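Local coordinates for D-alanyl-D-alanine carboxypeptidase (Penicillin binding protein) family protein (PDB 6OSU), which probably removes the terminal D-alanine from peptidoglycan precursor peptides, as a serine-type D-Ala-D-Ala carboxypeptidase of the penicillin-binding protein family, at residues Pro339-Lys351 / Gln378-Ile390. Residues are numbered along the deposited sequence; the frame is centred on the assembly and turned at random.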
ATOM      1  N   PRO A 339      -5.639  -9.499  32.061  1.00 83.31           N
ATOM      2  CA  PRO A 339      -6.402 -10.556  32.728  1.00 85.03           C
ATOM      3  C   PRO A 339      -7.902 -10.360  32.565  1.00 85.22           C
ATOM      4  O   PRO A 339      -8.404  -9.239  32.464  1.00 84.41           O
ATOM      5  CB  PRO A 339      -5.984 -10.423  34.199  1.00 87.71           C
ATOM      6  CG  PRO A 339      -4.736  -9.585  34.189  1.00 87.15           C
ATOM      7  CD  PRO A 339      -4.883  -8.673  33.015  1.00 84.73           C
ATOM      8  N   VAL A 340      -8.616 -11.483  32.525  1.00 86.69           N
ATOM      9  CA  VAL A 340     -10.077 -11.518  32.532  1.00 88.20           C
ATOM     10  C   VAL A 340     -10.466 -12.623  33.505  1.00 92.21           C
ATOM     11  O   VAL A 340     -10.369 -13.809  33.173  1.00 91.77           O
ATOM     12  CB  VAL A 340     -10.667 -11.771  31.139  1.00 84.95           C
ATOM     13  CG1 VAL A 340     -12.173 -11.949  31.230  1.00 86.39           C
ATOM     14  CG2 VAL A 340     -10.331 -10.610  30.203  1.00 81.76           C
ATOM     15  N   THR A 341     -10.919 -12.243  34.698  1.00 96.58           N
ATOM     16  CA  THR A 341     -11.231 -13.185  35.761  1.00100.43           C
ATOM     17  C   THR A 341     -12.738 -13.390  35.869  1.00102.51           C
ATOM     18  O   THR A 341     -13.515 -12.444  35.715  1.00102.08           O
ATOM     19  CB  THR A 341     -10.681 -12.686  37.102  1.00102.73           C
ATOM     20  OG1 THR A 341      -9.338 -12.217  36.925  1.00101.26           O
ATOM     21  CG2 THR A 341     -10.696 -13.798  38.145  1.00105.39           C
ATOM     22  N   ILE A 342     -13.147 -14.637  36.120  1.00104.85           N
ATOM     23  CA  ILE A 342     -14.548 -14.983  36.346  1.00107.69           C
ATOM     24  C   ILE A 342     -14.614 -16.006  37.474  1.00109.98           C
ATOM     25  O   ILE A 342     -13.607 -16.592  37.876  1.00109.94           O
ATOM     26  CB  ILE A 342     -15.240 -15.552  35.087  1.00107.89           C
ATOM     27  CG1 ILE A 342     -14.634 -16.906  34.717  1.00108.22           C
ATOM     28  CG2 ILE A 342     -15.162 -14.572  33.920  1.00105.06           C
ATOM     29  CD1 ILE A 342     -15.665 -17.950  34.334  1.00109.88           C
ATOM     30  N   SER A 343     -15.827 -16.220  37.978  1.00112.16           N
ATOM     31  CA  SER A 343     -16.043 -17.226  39.010  1.00115.52           C
ATOM     32  C   SER A 343     -15.960 -18.626  38.416  1.00116.09           C
ATOM     33  O   SER A 343     -16.528 -18.904  37.357  1.00115.21           O
ATOM     34  CB  SER A 343     -17.406 -17.026  39.673  1.00118.85           C
ATOM     35  OG  SER A 343     -18.441 -17.012  38.707  1.00118.38           O
ATOM     36  N   ALA A 344     -15.256 -19.515  39.112  1.00119.01           N
ATOM     37  CA  ALA A 344     -15.077 -20.888  38.657  1.00121.77           C
ATOM     38  C   ALA A 344     -16.118 -21.850  39.217  1.00125.64           C
ATOM     39  O   ALA A 344     -16.023 -23.057  38.967  1.00128.07           O
ATOM     40  CB  ALA A 344     -13.675 -21.388  39.019  1.00122.94           C
ATOM     41  N   ASP A 345     -17.110 -21.357  39.963  1.00125.89           N
ATOM     42  CA  ASP A 345     -18.077 -22.263  40.576  1.00130.41           C
ATOM     43  C   ASP A 345     -18.969 -22.917  39.533  1.00129.82           C
ATOM     44  O   ASP A 345     -19.372 -24.074  39.694  1.00132.48           O
ATOM     45  CB  ASP A 345     -18.929 -21.516  41.599  1.00134.25           C
ATOM     46  CG  ASP A 345     -18.100 -20.674  42.527  1.00133.94           C
ATOM     47  OD1 ASP A 345     -18.680 -19.889  43.307  1.00135.58           O
ATOM     48  OD2 ASP A 345     -16.858 -20.785  42.457  1.00131.75           O
ATOM     49  N   ASN A 346     -19.287 -22.195  38.458  1.00126.63           N
ATOM     50  CA  ASN A 346     -20.248 -22.706  37.489  1.00126.77           C
ATOM     51  C   ASN A 346     -19.651 -23.798  36.610  1.00125.68           C
ATOM     52  O   ASN A 346     -20.389 -24.653  36.107  1.00127.25           O
ATOM     53  CB  ASN A 346     -20.785 -21.564  36.625  1.00124.14           C
ATOM     54  CG  ASN A 346     -22.134 -21.064  37.097  1.00127.10           C
ATOM     55  OD1 ASN A 346     -22.223 -20.275  38.036  1.00128.20           O
ATOM     56  ND2 ASN A 346     -23.195 -21.525  36.447  1.00128.78           N
ATOM     57  N   ILE A 347     -18.341 -23.787  36.401  1.00123.04           N
ATOM     58  CA  ILE A 347     -17.744 -24.803  35.522  1.00121.14           C
ATOM     59  C   ILE A 347     -17.873 -26.172  36.186  1.00123.49           C
ATOM     60  O   ILE A 347     -17.746 -26.271  37.421  1.00125.09           O
ATOM     61  CB  ILE A 347     -16.281 -24.455  35.213  1.00118.49           C
ATOM     62  CG1 ILE A 347     -15.321 -25.521  35.755  1.00120.71           C
ATOM     63  CG2 ILE A 347     -15.934 -23.055  35.731  1.00116.91           C
ATOM     64  CD1 ILE A 347     -13.863 -25.112  35.737  1.00118.92           C
ATOM     65  N   PRO A 348     -18.173 -27.237  35.439  1.00124.19           N
ATOM     66  CA  PRO A 348     -18.467 -28.523  36.085  1.00127.83           C
ATOM     67  C   PRO A 348     -17.247 -29.115  36.775  1.00127.10           C
ATOM     68  O   PRO A 348     -16.103 -28.863  36.394  1.00123.13           O
ATOM     69  CB  PRO A 348     -18.945 -29.404  34.921  1.00128.71           C
ATOM     70  CG  PRO A 348     -18.413 -28.760  33.702  1.00124.89           C
ATOM     71  CD  PRO A 348     -18.413 -27.287  33.987  1.00122.48           C
ATOM     72  N   ASN A 349     -17.516 -29.891  37.827  1.00130.76           N
ATOM     73  CA  ASN A 349     -16.530 -30.618  38.623  1.00131.06           C
ATOM     74  C   ASN A 349     -15.554 -29.709  39.357  1.00128.95           C
ATOM     75  O   ASN A 349     -14.547 -30.196  39.862  1.00128.11           O
ATOM     76  CB  ASN A 349     -15.724 -31.610  37.775  1.00129.66           C
ATOM     77  CG  ASN A 349     -16.432 -32.940  37.594  1.00132.30           C
ATOM     78  OD1 ASN A 349     -16.888 -33.555  38.559  1.00135.74           O
ATOM     79  ND2 ASN A 349     -16.509 -33.401  36.352  1.00130.63           N
ATOM     80  N   ALA A 350     -15.827 -28.415  39.455  1.00130.85           N
ATOM     81  CA  ALA A 350     -14.871 -27.474  40.020  1.00132.81           C
ATOM     82  C   ALA A 350     -15.104 -27.238  41.511  1.00134.99           C
ATOM     83  O   ALA A 350     -16.236 -27.279  42.003  1.00139.37           O
ATOM     84  CB  ALA A 350     -14.932 -26.139  39.279  1.00131.57           C
ATOM     85  N   LYS A 351     -14.010 -26.968  42.222  1.00131.05           N
ATOM     86  CA  LYS A 351     -14.098 -26.582  43.624  1.00135.16           C
ATOM     87  C   LYS A 351     -14.725 -25.199  43.731  1.00135.28           C
ATOM     88  O   LYS A 351     -14.514 -24.343  42.869  1.00131.94           O
ATOM     89  CB  LYS A 351     -12.708 -26.591  44.261  1.00135.45           C
ATOM     90  CG  LYS A 351     -12.658 -27.107  45.689  1.00139.70           C
ATOM     91  CD  LYS A 351     -11.528 -28.114  45.862  1.00140.82           C
ATOM     92  CE  LYS A 351     -10.724 -27.842  47.120  1.00143.73           C
ATOM     93  NZ  LYS A 351     -10.437 -29.097  47.869  1.00148.39           N
ATOM     94  N   GLN A 378     -16.247  -7.033  25.219  1.00 69.30           N
ATOM     95  CA  GLN A 378     -15.360  -8.171  25.414  1.00 69.79           C
ATOM     96  C   GLN A 378     -16.111  -9.317  26.076  1.00 70.99           C
ATOM     97  O   GLN A 378     -16.877  -9.113  27.024  1.00 73.79           O
ATOM     98  CB  GLN A 378     -14.159  -7.788  26.280  1.00 72.24           C
ATOM     99  CG  GLN A 378     -13.053  -7.051  25.555  1.00 72.26           C
ATOM    100  CD  GLN A 378     -11.756  -7.045  26.344  1.00 75.49           C
ATOM    101  OE1 GLN A 378     -11.720  -7.464  27.503  1.00 77.76           O
ATOM    102  NE2 GLN A 378     -10.683  -6.576  25.717  1.00 75.49           N
ATOM    103  N   GLY A 379     -15.879 -10.522  25.581  1.00 69.23           N
ATOM    104  CA  GLY A 379     -16.505 -11.703  26.150  1.00 71.14           C
ATOM    105  C   GLY A 379     -15.589 -12.899  26.056  1.00 72.06           C
ATOM    106  O   GLY A 379     -14.757 -13.000  25.147  1.00 70.86           O
ATOM    107  N   ILE A 380     -15.744 -13.817  27.006  1.00 74.84           N
ATOM    108  CA  ILE A 380     -15.007 -15.075  27.016  1.00 74.60           C
ATOM    109  C   ILE A 380     -15.973 -16.185  26.635  1.00 75.10           C
ATOM    110  O   ILE A 380     -16.945 -16.444  27.354  1.00 75.73           O
ATOM    111  CB  ILE A 380     -14.363 -15.352  28.383  1.00 75.20           C
ATOM    112  CG1 ILE A 380     -13.401 -14.227  28.758  1.00 74.21           C
ATOM    113  CG2 ILE A 380     -13.623 -16.679  28.353  1.00 75.94           C
ATOM    114  CD1 ILE A 380     -12.251 -14.059  27.779  1.00 72.50           C
ATOM    115  N   GLU A 381     -15.722 -16.828  25.497  1.00 75.67           N
ATOM    116  CA  GLU A 381     -16.472 -18.007  25.082  1.00 78.73           C
ATOM    117  C   GLU A 381     -15.667 -19.237  25.479  1.00 78.51           C
ATOM    118  O   GLU A 381     -14.649 -19.550  24.852  1.00 78.93           O
ATOM    119  CB  GLU A 381     -16.755 -18.006  23.582  1.00 81.51           C
ATOM    120  CG  GLU A 381     -17.301 -19.346  23.095  1.00 88.19           C
ATOM    121  CD  GLU A 381     -17.818 -19.311  21.672  1.00 92.85           C
ATOM    122  OE1 GLU A 381     -17.280 -18.540  20.850  1.00 91.77           O
ATOM    123  OE2 GLU A 381     -18.773 -20.063  21.379  1.00 98.01           O
ATOM    124  N   PHE A 382     -16.121 -19.930  26.517  1.00 76.72           N
ATOM    125  CA  PHE A 382     -15.415 -21.116  26.967  1.00 76.75           C
ATOM    126  C   PHE A 382     -15.757 -22.312  26.089  1.00 76.99           C
ATOM    127  O   PHE A 382     -16.794 -22.355  25.420  1.00 77.10           O
ATOM    128  CB  PHE A 382     -15.756 -21.435  28.424  1.00 79.09           C
ATOM    129  CG  PHE A 382     -15.213 -20.442  29.406  1.00 78.36           C
ATOM    130  CD1 PHE A 382     -13.926 -20.575  29.903  1.00 79.10           C
ATOM    131  CD2 PHE A 382     -15.986 -19.375  29.833  1.00 77.50           C
ATOM    132  CE1 PHE A 382     -13.417 -19.663  30.806  1.00 78.78           C
ATOM    133  CE2 PHE A 382     -15.485 -18.460  30.739  1.00 77.24           C
ATOM    134  CZ  PHE A 382     -14.197 -18.605  31.226  1.00 77.80           C
ATOM    135  N   ASN A 383     -14.855 -23.281  26.089  1.00 77.93           N
ATOM    136  CA  ASN A 383     -15.159 -24.590  25.541  1.00 79.32           C
ATOM    137  C   ASN A 383     -16.333 -25.164  26.324  1.00 80.78           C
ATOM    138  O   ASN A 383     -16.242 -25.279  27.557  1.00 82.24           O
ATOM    139  CB  ASN A 383     -13.934 -25.499  25.636  1.00 81.01           C
ATOM    140  CG  ASN A 383     -14.110 -26.809  24.891  1.00 83.21           C
ATOM    141  OD1 ASN A 383     -15.049 -27.564  25.145  1.00 84.50           O
ATOM    142  ND2 ASN A 383     -13.202 -27.085  23.963  1.00 75.99           N
ATOM    143  N   PRO A 384     -17.449 -25.507  25.676  1.00 80.88           N
ATOM    144  CA  PRO A 384     -18.621 -25.978  26.437  1.00 82.66           C
ATOM    145  C   PRO A 384     -18.368 -27.252  27.219  1.00 86.91           C
ATOM    146  O   PRO A 384     -19.115 -27.537  28.162  1.00 90.70           O
ATOM    147  CB  PRO A 384     -19.686 -26.190  25.353  1.00 82.79           C
ATOM    148  CG  PRO A 384     -18.916 -26.361  24.088  1.00 82.11           C
ATOM    149  CD  PRO A 384     -17.694 -25.500  24.224  1.00 79.37           C
ATOM    150  N   ASN A 385     -17.342 -28.025  26.861  1.00 87.78           N
ATOM    151  CA  ASN A 385     -16.994 -29.256  27.562  1.00 92.36           C
ATOM    152  C   ASN A 385     -15.833 -29.057  28.528  1.00 93.44           C
ATOM    153  O   ASN A 385     -15.057 -29.987  28.773  1.00 96.58           O
ATOM    154  CB  ASN A 385     -16.668 -30.358  26.558  1.00 94.64           C
ATOM    155  CG  ASN A 385     -17.704 -30.465  25.459  1.00 95.55           C
ATOM    156  OD1 ASN A 385     -17.414 -30.200  24.292  1.00 94.86           O
ATOM    157  ND2 ASN A 385     -18.921 -30.844  25.826  1.00 89.52           N
ATOM    158  N   LEU A 386     -15.696 -27.856  29.082  1.00 91.83           N
ATOM    159  CA  LEU A 386     -14.615 -27.545  30.007  1.00 93.49           C
ATOM    160  C   LEU A 386     -15.031 -27.932  31.421  1.00 97.23           C
ATOM    161  O   LEU A 386     -16.034 -27.428  31.938  1.00 95.97           O
ATOM    162  CB  LEU A 386     -14.261 -26.061  29.941  1.00 89.97           C
ATOM    163  CG  LEU A 386     -13.059 -25.631  30.778  1.00 90.44           C
ATOM    164  CD1 LEU A 386     -11.798 -26.316  30.275  1.00 92.44           C
ATOM    165  CD2 LEU A 386     -12.898 -24.120  30.766  1.00 86.23           C
ATOM    166  N   ASN A 387     -14.259 -28.819  32.042  1.00102.29           N
ATOM    167  CA  ASN A 387     -14.480 -29.195  33.428  1.00106.90           C
ATOM    168  C   ASN A 387     -13.137 -29.257  34.140  1.00109.57           C
ATOM    169  O   ASN A 387     -12.082 -29.385  33.514  1.00108.97           O
ATOM    170  CB  ASN A 387     -15.221 -30.536  33.549  1.00112.01           C
ATOM    171  CG  ASN A 387     -14.849 -31.512  32.448  1.00113.79           C
ATOM    172  OD1 ASN A 387     -13.725 -32.012  32.399  1.00115.97           O
ATOM    173  ND2 ASN A 387     -15.798 -31.795  31.561  1.00113.28           N
ATOM    174  N   ALA A 388     -13.187 -29.149  35.464  1.00113.83           N
ATOM    175  CA  ALA A 388     -11.978 -29.244  36.259  1.00119.35           C
ATOM    176  C   ALA A 388     -11.464 -30.683  36.260  1.00124.92           C
ATOM    177  O   ALA A 388     -12.251 -31.632  36.205  1.00127.79           O
ATOM    178  CB  ALA A 388     -12.245 -28.780  37.687  1.00122.87           C
ATOM    179  N   PRO A 389     -10.137 -30.879  36.342  1.00126.73           N
ATOM    180  CA  PRO A 389      -9.082 -29.872  36.529  1.00125.18           C
ATOM    181  C   PRO A 389      -8.634 -29.150  35.257  1.00121.32           C
ATOM    182  O   PRO A 389      -8.763 -29.680  34.153  1.00119.83           O
ATOM    183  CB  PRO A 389      -7.927 -30.701  37.095  1.00129.94           C
ATOM    184  CG  PRO A 389      -8.100 -32.031  36.449  1.00132.07           C
ATOM    185  CD  PRO A 389      -9.589 -32.247  36.338  1.00130.86           C
ATOM    186  N   ILE A 390      -8.110 -27.937  35.432  1.00120.34           N
ATOM    187  CA  ILE A 390      -7.511 -27.146  34.364  1.00117.24           C
ATOM    188  C   ILE A 390      -6.171 -26.631  34.872  1.00119.22           C
ATOM    189  O   ILE A 390      -6.078 -26.157  36.009  1.00121.28           O
ATOM    190  CB  ILE A 390      -8.410 -25.969  33.939  1.00112.41           C
ATOM    191  CG1 ILE A 390      -9.807 -26.461  33.554  1.00111.50           C
ATOM    192  CG2 ILE A 390      -7.770 -25.188  32.800  1.00108.97           C
ATOM    193  CD1 ILE A 390     -10.863 -25.383  33.608  1.00107.97           C
TER
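V340 and I342 on strand 340-343 turn their side chains toward I380 and F382 on strand 378-382, an instructive case of two edge strands of one curled sheet meeting through side chains alone. The axes of the two short strand segments come within 9.2 Å at their closest and run at 58° to each other. CG1 of V340 stands anti to the backbone N (chi1 174°), which brings this branch to 3.6 Å from CG1 of I380; the two side chains pass alongside each other, pointing opposite ways. Next along, CD1 of I342 lies 3.5 Å from CZ of F382 and approaches the ring obliquely, while CG2 of I380 lies over one ring face, towards its rim.

The backbones of the loops come closer. The backbone N of A388 donates to O of P348 (3.1 Å, nearly straight at 165°), and CB of A388 packs 3.7 Å from CA of A350. Beside the bond, I347 and I390 meet tip to tip, CD1 to CD1 at 3.7 Å. P348 is also tightly packed, lying across N387 with its CD 3.1 Å from O of L386. The solvent side is looser: the amide end of exposed N349 comes no nearer to N387 than ND2 to CB, 4.2 Å. With V358 and L356 of strand 355-359, the two outermost strands of the antiparallel sheet pack over a shared core, as in the C-terminal domain of PBP5-type carboxypeptidases.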